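Local coordinates for protein isatin hydrolase (Ralstonia solanacearum, PDB 5NMP) that probably hydrolyses the amide bond of isatin to open its ring, as a manganese-binding enzyme of the cyclase family, at residues G145-F150 / N190-G195; F150-S155 / G195-N200; P175-E180 / Y213-L218. All blocks are in the same frame, centred on the assembly; numbering follows the deposited sequence.

Contact 2 continues contact 1 past the C-terminal ends of the same two strands: the parallel neighbours 147-151 and 193-195 of the mixed sheet meet in contact 1, and the turn and loop that follow them meet in contact 2. The two share Phe150 and Gly195, with centres about 13 Å apart. Contact 3, its centre about 13 Å from that of the first and about 14 Å from that of the second, joins the starts of helices 179-187 and 214-221, where Phe194 packs on Cys215 and Pro177. Along the chain the order is 145-155, 175-180, 190-200, 213-218, so the three pairings cross. The loop entered from strand 193-195 brings the side chain of Val196 to about 8 Å from the bound manganese.

Contact 1 of 3, residues G145-F150 / N190-G195; sequences GAWVLF and NVHGFG
The imidazole of His192 is turned edge-on to the indole of Trp147, a T-shaped pair with planes at 83° and His192 CD2 over one face, 3.5 Å from Trp147 NE1. With CG anti to its own backbone N (chi1 -175°), His192 reaches across to the indole, while its NE2 bonds Asn105 O. Beyond His192 the six-membered part of the indole approaches the backbone obliquely, its CE3 3.5 Å from Gly193 C; the indole and Leu149 CD2 lie on the side where Gly193 and Gly195 carry no side chain. On the other side of the sheet Val148 splits its two methyls: CG2 meets Val191 CG1 at 3.6 Å, and CG1 meets Phe194 CE2 at 3.8 Å. Phe150 and Phe194 lie side by side and point the same way, with Phe150 CB 3.8 Å from Phe194 CZ. Between the two layers of side chains the backbones bond in parallel register: Val148 N to Gly193 O, Gly195 N to Val148 O at 2.9 Å, and Phe150 N to Gly195 O. Strand 107-114 continues the sheet beyond 147-151, and with helix 179-187 lying between the two strands in the chain the unit is a beta-alpha-beta crossover.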
loop_
_atom_site.group_PDB
_atom_site.type_symbol
_atom_site.label_atom_id
_atom_site.label_comp_id
_atom_site.label_asym_id
_atom_site.label_seq_id
_atom_site.Cartn_x
_atom_site.Cartn_y
_atom_site.Cartn_z
ATOM N N GLY A 145 -14.089 -7.212 14.572
ATOM C CA GLY A 145 -13.307 -7.252 13.349
ATOM C C GLY A 145 -13.089 -5.881 12.739
ATOM O O GLY A 145 -12.698 -5.765 11.577
ATOM N N ALA A 146 -13.333 -4.837 13.524
ATOM C CA ALA A 146 -13.201 -3.470 13.038
ATOM C C ALA A 146 -11.990 -2.768 13.635
ATOM O O ALA A 146 -11.593 -3.053 14.765
ATOM C CB ALA A 146 -14.464 -2.678 13.346
ATOM N N TRP A 147 -11.401 -1.854 12.868
ATOM C CA TRP A 147 -10.386 -0.954 13.406
ATOM C C TRP A 147 -11.009 -0.009 14.422
ATOM O O TRP A 147 -12.148 0.431 14.260
ATOM C CB TRP A 147 -9.724 -0.121 12.304
ATOM C CG TRP A 147 -8.744 -0.846 11.445
ATOM C CD1 TRP A 147 -8.961 -1.337 10.192
ATOM C CD2 TRP A 147 -7.376 -1.138 11.758
ATOM N NE1 TRP A 147 -7.819 -1.927 9.710
ATOM C CE2 TRP A 147 -6.831 -1.820 10.653
ATOM C CE3 TRP A 147 -6.562 -0.896 12.869
ATOM C CZ2 TRP A 147 -5.511 -2.263 10.624
ATOM C CZ3 TRP A 147 -5.250 -1.337 12.839
ATOM C CH2 TRP A 147 -4.739 -2.013 11.725
ATOM N N VAL A 148 -10.257 0.307 15.466
ATOM C CA VAL A 148 -10.628 1.393 16.356
ATOM C C VAL A 148 -9.670 2.555 16.121
ATOM O O VAL A 148 -8.513 2.511 16.539
ATOM C CB VAL A 148 -10.595 0.968 17.832
ATOM C CG1 VAL A 148 -10.926 2.150 18.734
ATOM C CG2 VAL A 148 -11.567 -0.170 18.069
ATOM N N LEU A 149 -10.149 3.583 15.429
ATOM C CA LEU A 149 -9.313 4.735 15.106
ATOM C C LEU A 149 -9.459 5.832 16.160
ATOM O O LEU A 149 -10.532 6.417 16.330
ATOM C CB LEU A 149 -9.652 5.270 13.711
ATOM C CG LEU A 149 -9.496 4.245 12.581
ATOM C CD1 LEU A 149 -9.720 4.880 11.219
ATOM C CD2 LEU A 149 -8.132 3.567 12.641
ATOM N N PHE A 150 -8.365 6.092 16.868
ATOM C CA PHE A 150 -8.322 7.063 17.954
ATOM C C PHE A 150 -8.010 8.463 17.421
ATOM O O PHE A 150 -6.847 8.805 17.212
ATOM C CB PHE A 150 -7.270 6.628 18.983
ATOM C CG PHE A 150 -7.289 7.416 20.263
ATOM C CD1 PHE A 150 -8.424 8.100 20.667
ATOM C CD2 PHE A 150 -6.159 7.466 21.069
ATOM C CE1 PHE A 150 -8.432 8.821 21.852
ATOM C CE2 PHE A 150 -6.159 8.185 22.252
ATOM C CZ PHE A 150 -7.298 8.864 22.646
ATOM N N ASN A 190 -13.636 -7.683 20.497
ATOM C CA ASN A 190 -12.946 -8.454 19.463
ATOM C C ASN A 190 -12.553 -7.592 18.264
ATOM O O ASN A 190 -12.815 -7.941 17.110
ATOM C CB ASN A 190 -13.827 -9.627 19.014
ATOM C CG ASN A 190 -13.052 -10.697 18.272
ATOM O OD1 ASN A 190 -11.823 -10.730 18.301
ATOM N ND2 ASN A 190 -13.774 -11.587 17.606
ATOM N N VAL A 191 -11.926 -6.456 18.550
ATOM C CA VAL A 191 -11.558 -5.505 17.510
ATOM C C VAL A 191 -10.425 -6.037 16.635
ATOM O O VAL A 191 -9.701 -6.959 17.016
ATOM C CB VAL A 191 -11.140 -4.152 18.114
ATOM C CG1 VAL A 191 -12.266 -3.588 18.963
ATOM C CG2 VAL A 191 -9.873 -4.305 18.937
ATOM N N HIS A 192 -10.288 -5.443 15.455
ATOM C CA HIS A 192 -9.283 -5.839 14.479
ATOM C C HIS A 192 -7.917 -5.276 14.850
ATOM O O HIS A 192 -6.891 -5.942 14.701
ATOM C CB HIS A 192 -9.700 -5.356 13.087
ATOM C CG HIS A 192 -8.797 -5.806 11.982
ATOM N ND1 HIS A 192 -8.662 -7.129 11.622
ATOM C CD2 HIS A 192 -8.004 -5.104 11.138
ATOM C CE1 HIS A 192 -7.816 -7.224 10.611
ATOM N NE2 HIS A 192 -7.403 -6.009 10.298
ATOM N N GLY A 193 -7.916 -4.043 15.343
ATOM C CA GLY A 193 -6.680 -3.339 15.608
ATOM C C GLY A 193 -6.899 -1.964 16.204
ATOM O O GLY A 193 -8.033 -1.553 16.436
ATOM N N PHE A 194 -5.806 -1.247 16.438
ATOM C CA PHE A 194 -5.862 0.089 17.026
ATOM C C PHE A 194 -5.069 1.083 16.168
ATOM O O PHE A 194 -3.918 0.827 15.817
ATOM C CB PHE A 194 -5.323 0.048 18.462
ATOM C CG PHE A 194 -5.741 1.218 19.305
ATOM C CD1 PHE A 194 -4.799 2.104 19.798
ATOM C CD2 PHE A 194 -7.077 1.429 19.606
ATOM C CE1 PHE A 194 -5.183 3.186 20.578
ATOM C CE2 PHE A 194 -7.470 2.508 20.384
ATOM C CZ PHE A 194 -6.521 3.388 20.870
ATOM N N GLY A 195 -5.685 2.210 15.823
ATOM C CA GLY A 195 -5.039 3.200 14.970
ATOM C C GLY A 195 -4.958 4.579 15.601
ATOM O O GLY A 195 -5.929 5.061 16.186
#

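Contact 2 of 3, residues F150-S155 / G195-N200; sequences FRTDWS and GVETIN
Glu197 reaches into the turn after strand 147-151, and its carboxylate takes four hydrogen bonds there. CG lies anti to the carbonyl carbon (chi1 -54°) and the chain runs on extended, antiparallel to the Thr152 side chain beside it. OE1 is met from the same face of the carboxylate plane by Thr152 N at 2.9 Å and Asp153 N at 3.0 Å, both well above that plane. OE2 is gripped on its anti side by Ser155 N at 3.0 Å and Ser155 OG at 2.7 Å, from opposite faces; the hydroxyl can do this because it sits between its own backbone N and carbonyl carbon (chi1 56°). Turn and loop follow the C-terminal ends of two adjacent parallel strands, and the buried glutamate ties together the segments that leave the sheet there. Asp153 OD1 comes within 4.4 Å of Glu197 OE1; Arg151 NE makes a salt bridge to Asp153 OD1, which lies in the guanidinium plane, and this probably offsets the like charge. A water links Thr152 OG1 to Glu197 N, and the Thr152 CG2 methyl rests over the centre of the Phe150 ring. Further along, Thr198 CG2 stands over the pyrrole face of Trp154, 3.4 Å from the ring centroid and 13° off its normal, in a CH-pi contact. The indole NE1 bonds Phe164 O.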
loop_
_atom_site.group_PDB
_atom_site.type_symbol
_atom_site.label_atom_id
_atom_site.label_comp_id
_atom_site.label_asym_id
_atom_site.label_seq_id
_atom_site.Cartn_x
_atom_site.Cartn_y
_atom_site.Cartn_z
ATOM N N PHE A 150 -8.365 6.092 16.868
ATOM C CA PHE A 150 -8.322 7.063 17.954
ATOM C C PHE A 150 -8.010 8.463 17.421
ATOM O O PHE A 150 -6.847 8.805 17.212
ATOM C CB PHE A 150 -7.270 6.628 18.983
ATOM C CG PHE A 150 -7.289 7.416 20.263
ATOM C CD1 PHE A 150 -8.424 8.100 20.667
ATOM C CD2 PHE A 150 -6.159 7.466 21.069
ATOM C CE1 PHE A 150 -8.432 8.821 21.852
ATOM C CE2 PHE A 150 -6.159 8.185 22.252
ATOM C CZ PHE A 150 -7.298 8.864 22.646
ATOM N N ARG A 151 -9.045 9.268 17.202
ATOM C CA ARG A 151 -8.853 10.631 16.707
ATOM C C ARG A 151 -8.478 11.602 17.821
ATOM O O ARG A 151 -9.205 11.743 18.806
ATOM C CB ARG A 151 -10.108 11.142 16.003
ATOM C CG ARG A 151 -9.956 12.575 15.540
ATOM C CD ARG A 151 -11.258 13.195 15.090
ATOM N NE ARG A 151 -11.082 14.625 14.863
ATOM C CZ ARG A 151 -12.076 15.501 14.772
ATOM N NH1 ARG A 151 -13.334 15.096 14.888
ATOM N NH2 ARG A 151 -11.808 16.785 14.569
ATOM N N THR A 152 -7.350 12.286 17.650
ATOM C CA THR A 152 -6.842 13.205 18.662
ATOM C C THR A 152 -6.426 14.554 18.080
ATOM O O THR A 152 -6.020 15.449 18.820
ATOM C CB THR A 152 -5.630 12.606 19.390
ATOM O OG1 THR A 152 -4.626 12.262 18.427
ATOM C CG2 THR A 152 -6.028 11.360 20.171
ATOM N N ASP A 153 -6.521 14.686 16.758
ATOM C CA ASP A 153 -6.041 15.866 16.026
ATOM C C ASP A 153 -4.543 16.104 16.225
ATOM O O ASP A 153 -4.039 17.197 15.973
ATOM C CB ASP A 153 -6.827 17.122 16.431
ATOM C CG ASP A 153 -8.128 17.273 15.662
ATOM O OD1 ASP A 153 -8.533 16.311 14.973
ATOM O OD2 ASP A 153 -8.750 18.354 15.750
ATOM N N TRP A 154 -3.834 15.067 16.656
ATOM C CA TRP A 154 -2.397 15.152 16.894
ATOM C C TRP A 154 -1.618 15.337 15.593
ATOM O O TRP A 154 -0.503 15.859 15.595
ATOM C CB TRP A 154 -1.908 13.897 17.619
ATOM C CG TRP A 154 -0.589 14.066 18.295
ATOM C CD1 TRP A 154 0.644 13.819 17.764
ATOM C CD2 TRP A 154 -0.367 14.517 19.634
ATOM N NE1 TRP A 154 1.622 14.091 18.693
ATOM C CE2 TRP A 154 1.025 14.520 19.850
ATOM C CE3 TRP A 154 -1.212 14.919 20.674
ATOM C CZ2 TRP A 154 1.594 14.911 21.064
ATOM C CZ3 TRP A 154 -0.647 15.305 21.878
ATOM C CH2 TRP A 154 0.742 15.298 22.063
ATOM N N SER A 155 -2.216 14.912 14.485
ATOM C CA SER A 155 -1.585 15.002 13.172
ATOM C C SER A 155 -1.288 16.441 12.750
ATOM O O SER A 155 -0.484 16.675 11.848
ATOM C CB SER A 155 -2.468 14.331 12.117
ATOM O OG SER A 155 -3.766 14.903 12.108
ATOM N N GLY A 195 -5.685 2.210 15.823
ATOM C CA GLY A 195 -5.039 3.200 14.970
ATOM C C GLY A 195 -4.958 4.579 15.601
ATOM O O GLY A 195 -5.929 5.061 16.186
ATOM N N VAL A 196 -3.801 5.222 15.480
ATOM C CA VAL A 196 -3.573 6.512 16.130
ATOM C C VAL A 196 -2.984 7.565 15.183
ATOM O O VAL A 196 -2.589 7.257 14.061
ATOM C CB VAL A 196 -2.636 6.357 17.345
ATOM C CG1 VAL A 196 -3.261 5.442 18.384
ATOM C CG2 VAL A 196 -1.281 5.819 16.905
ATOM N N GLU A 197 -2.929 8.811 15.647
ATOM C CA GLU A 197 -2.304 9.892 14.888
ATOM C C GLU A 197 -0.892 10.171 15.394
ATOM O O GLU A 197 -0.136 10.926 14.783
ATOM C CB GLU A 197 -3.137 11.171 14.974
ATOM C CG GLU A 197 -4.589 11.011 14.564
ATOM C CD GLU A 197 -5.333 12.335 14.528
ATOM O OE1 GLU A 197 -6.533 12.350 14.862
ATOM O OE2 GLU A 197 -4.717 13.359 14.161
ATOM N N THR A 198 -0.546 9.561 16.522
ATOM C CA THR A 198 0.764 9.755 17.130
ATOM C C THR A 198 1.781 8.750 16.598
ATOM O O THR A 198 1.446 7.881 15.795
ATOM C CB THR A 198 0.694 9.633 18.666
ATOM O OG1 THR A 198 -0.007 8.434 19.019
ATOM C CG2 THR A 198 -0.028 10.823 19.268
ATOM N N ILE A 199 3.021 8.879 17.058
ATOM C CA ILE A 199 4.102 7.984 16.662
ATOM C C ILE A 199 4.089 6.715 17.521
ATOM O O ILE A 199 4.944 5.842 17.381
ATOM C CB ILE A 199 5.477 8.692 16.776
ATOM C CG1 ILE A 199 6.554 7.980 15.952
ATOM C CG2 ILE A 199 5.903 8.791 18.232
ATOM C CD1 ILE A 199 6.247 7.873 14.486
ATOM N N ASN A 200 3.107 6.611 18.411
ATOM C CA ASN A 200 2.985 5.448 19.287
ATOM C C ASN A 200 1.515 5.124 19.560
ATOM O O ASN A 200 0.726 6.025 19.842
ATOM C CB ASN A 200 3.736 5.698 20.599
ATOM C CG ASN A 200 3.953 4.430 21.414
ATOM O OD1 ASN A 200 3.312 3.404 21.182
ATOM N ND2 ASN A 200 4.857 4.503 22.387
HETATM O O HOH W 1 -4.585 9.534 17.785
#

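Contact 3 of 3, residues P175-E180 / Y213-L218; sequences PGPTQE and YPCHTL
Gln179 holds CG anti to its backbone N (chi1 175°), and Leu218 holds CD1 anti to its CA (chi2 179°); these torsions bring Gln179 CG and Leu218 CD1 to 4.2 Å. The contact joins the start of helix 179-187, the crossover helix between parallel strands 147-151 and 193-195, with the strand residue Pro177 before it, to the first turn of helix 214-221. It is purely apolar, with no hydrogen bond passing between the two segments. Pro214, the first residue of its helix, has its CB directed toward the other segment and sets its ring atoms CB and CG against the start of the neighbouring helix: its CB is 3.9 Å from Gln179 CA and 4.0 Å from Gln179 CB. Just before that helix, Pro177 CG meets Cys215 CB at 4.3 Å. Both of these residues also pack on Phe194, so the ring from strand 193-195 underlies the junction, while Leu218 leans further along the partner helix onto Val182 and Ile186. The polar end of Gln179 turns to its own helix, NE2 bonding Glu183 OE2. Each helix start is fixed separately. Thr178, at the N-cap, uses OG1 to hold Ala181 N, and Asp202 takes Cys215 N on OD1 and His216 ND1 on OD2. At the N-cap Tyr213, the carbonyl oxygen accepts twice from one residue: Thr217 N reaches Tyr213 O at 3.0 Å, and Thr217 OG1, also 3.0 Å from Tyr213 O, comes from above the carbonyl plane, 52° out of it.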
loop_
_atom_site.group_PDB
_atom_site.type_symbol
_atom_site.label_atom_id
_atom_site.label_comp_id
_atom_site.label_asym_id
_atom_site.label_seq_id
_atom_site.Cartn_x
_atom_site.Cartn_y
_atom_site.Cartn_z
ATOM N N PRO A 175 -1.193 11.066 24.267
ATOM C CA PRO A 175 -2.378 10.355 24.761
ATOM C C PRO A 175 -2.397 8.881 24.358
ATOM O O PRO A 175 -1.628 8.474 23.488
ATOM C CB PRO A 175 -3.537 11.118 24.113
ATOM C CG PRO A 175 -2.953 11.714 22.888
ATOM C CD PRO A 175 -1.538 12.063 23.239
ATOM N N GLY A 176 -3.265 8.096 24.990
ATOM C CA GLY A 176 -3.342 6.670 24.723
ATOM C C GLY A 176 -4.343 5.951 25.611
ATOM O O GLY A 176 -4.918 6.556 26.515
ATOM N N PRO A 177 -4.559 4.651 25.359
ATOM C CA PRO A 177 -5.538 3.868 26.118
ATOM C C PRO A 177 -4.979 3.307 27.421
ATOM O O PRO A 177 -3.782 3.042 27.520
ATOM C CB PRO A 177 -5.886 2.734 25.154
ATOM C CG PRO A 177 -4.617 2.511 24.391
ATOM C CD PRO A 177 -3.961 3.870 24.259
ATOM N N THR A 178 -5.846 3.132 28.412
ATOM C CA THR A 178 -5.468 2.433 29.632
ATOM C C THR A 178 -5.378 0.943 29.347
ATOM O O THR A 178 -5.862 0.476 28.315
ATOM C CB THR A 178 -6.478 2.664 30.768
ATOM O OG1 THR A 178 -7.687 1.944 30.486
ATOM C CG2 THR A 178 -6.783 4.144 30.921
ATOM N N GLN A 179 -4.768 0.194 30.259
ATOM C CA GLN A 179 -4.690 -1.252 30.105
ATOM C C GLN A 179 -6.085 -1.867 30.050
ATOM O O GLN A 179 -6.354 -2.743 29.229
ATOM C CB GLN A 179 -3.884 -1.880 31.241
ATOM C CG GLN A 179 -3.862 -3.400 31.199
ATOM C CD GLN A 179 -2.955 -3.998 32.250
ATOM O OE1 GLN A 179 -1.896 -3.453 32.554
ATOM N NE2 GLN A 179 -3.370 -5.123 32.818
ATOM N N GLU A 180 -6.972 -1.392 30.918
ATOM C CA GLU A 180 -8.334 -1.906 30.982
ATOM C C GLU A 180 -9.079 -1.675 29.670
ATOM O O GLU A 180 -9.849 -2.528 29.234
ATOM C CB GLU A 180 -9.098 -1.265 32.145
ATOM C CG GLU A 180 -8.586 -1.649 33.533
ATOM C CD GLU A 180 -7.314 -0.908 33.938
ATOM O OE1 GLU A 180 -6.804 -0.091 33.138
ATOM O OE2 GLU A 180 -6.823 -1.143 35.064
ATOM N N TYR A 213 3.519 -0.414 28.120
ATOM C CA TYR A 213 2.972 -0.373 26.764
ATOM C C TYR A 213 1.899 -1.433 26.544
ATOM O O TYR A 213 2.088 -2.346 25.742
ATOM C CB TYR A 213 4.089 -0.547 25.736
ATOM C CG TYR A 213 5.038 0.622 25.660
ATOM C CD1 TYR A 213 4.587 1.921 25.850
ATOM C CD2 TYR A 213 6.388 0.430 25.399
ATOM C CE1 TYR A 213 5.452 2.996 25.779
ATOM C CE2 TYR A 213 7.261 1.500 25.327
ATOM C CZ TYR A 213 6.787 2.779 25.517
ATOM O OH TYR A 213 7.653 3.849 25.446
ATOM N N PRO A 214 0.767 -1.310 27.254
ATOM C CA PRO A 214 -0.269 -2.350 27.226
ATOM C C PRO A 214 -0.855 -2.599 25.837
ATOM O O PRO A 214 -1.220 -3.734 25.532
ATOM C CB PRO A 214 -1.341 -1.801 28.174
ATOM C CG PRO A 214 -1.103 -0.330 28.216
ATOM C CD PRO A 214 0.377 -0.163 28.093
ATOM N N CYS A 215 -0.943 -1.564 25.008
ATOM C CA CYS A 215 -1.547 -1.718 23.689
ATOM C C CYS A 215 -0.670 -2.594 22.804
ATOM O O CYS A 215 -1.153 -3.551 22.211
ATOM C CB CYS A 215 -1.789 -0.359 23.029
ATOM S SG CYS A 215 -2.846 -0.422 21.562
ATOM N N HIS A 216 0.618 -2.273 22.723
ATOM C CA HIS A 216 1.567 -3.113 21.999
ATOM C C HIS A 216 1.584 -4.545 22.532
ATOM O O HIS A 216 1.493 -5.502 21.765
ATOM C CB HIS A 216 2.979 -2.526 22.072
ATOM C CG HIS A 216 3.256 -1.489 21.031
ATOM N ND1 HIS A 216 3.003 -0.148 21.228
ATOM C CD2 HIS A 216 3.766 -1.596 19.781
ATOM C CE1 HIS A 216 3.347 0.524 20.144
ATOM N NE2 HIS A 216 3.812 -0.330 19.251
ATOM N N THR A 217 1.694 -4.680 23.851
ATOM C CA THR A 217 1.819 -5.986 24.486
ATOM C C THR A 217 0.602 -6.876 24.257
ATOM O O THR A 217 0.742 -8.041 23.886
ATOM C CB THR A 217 2.038 -5.855 26.008
ATOM O OG1 THR A 217 3.204 -5.063 26.263
ATOM C CG2 THR A 217 2.217 -7.224 26.634
ATOM N N LEU A 218 -0.589 -6.325 24.472
ATOM C CA LEU A 218 -1.801 -7.134 24.458
ATOM C C LEU A 218 -2.392 -7.305 23.059
ATOM O O LEU A 218 -2.890 -8.382 22.730
ATOM C CB LEU A 218 -2.846 -6.536 25.405
ATOM C CG LEU A 218 -2.423 -6.444 26.879
ATOM C CD1 LEU A 218 -3.522 -5.818 27.738
ATOM C CD2 LEU A 218 -2.008 -7.804 27.439
#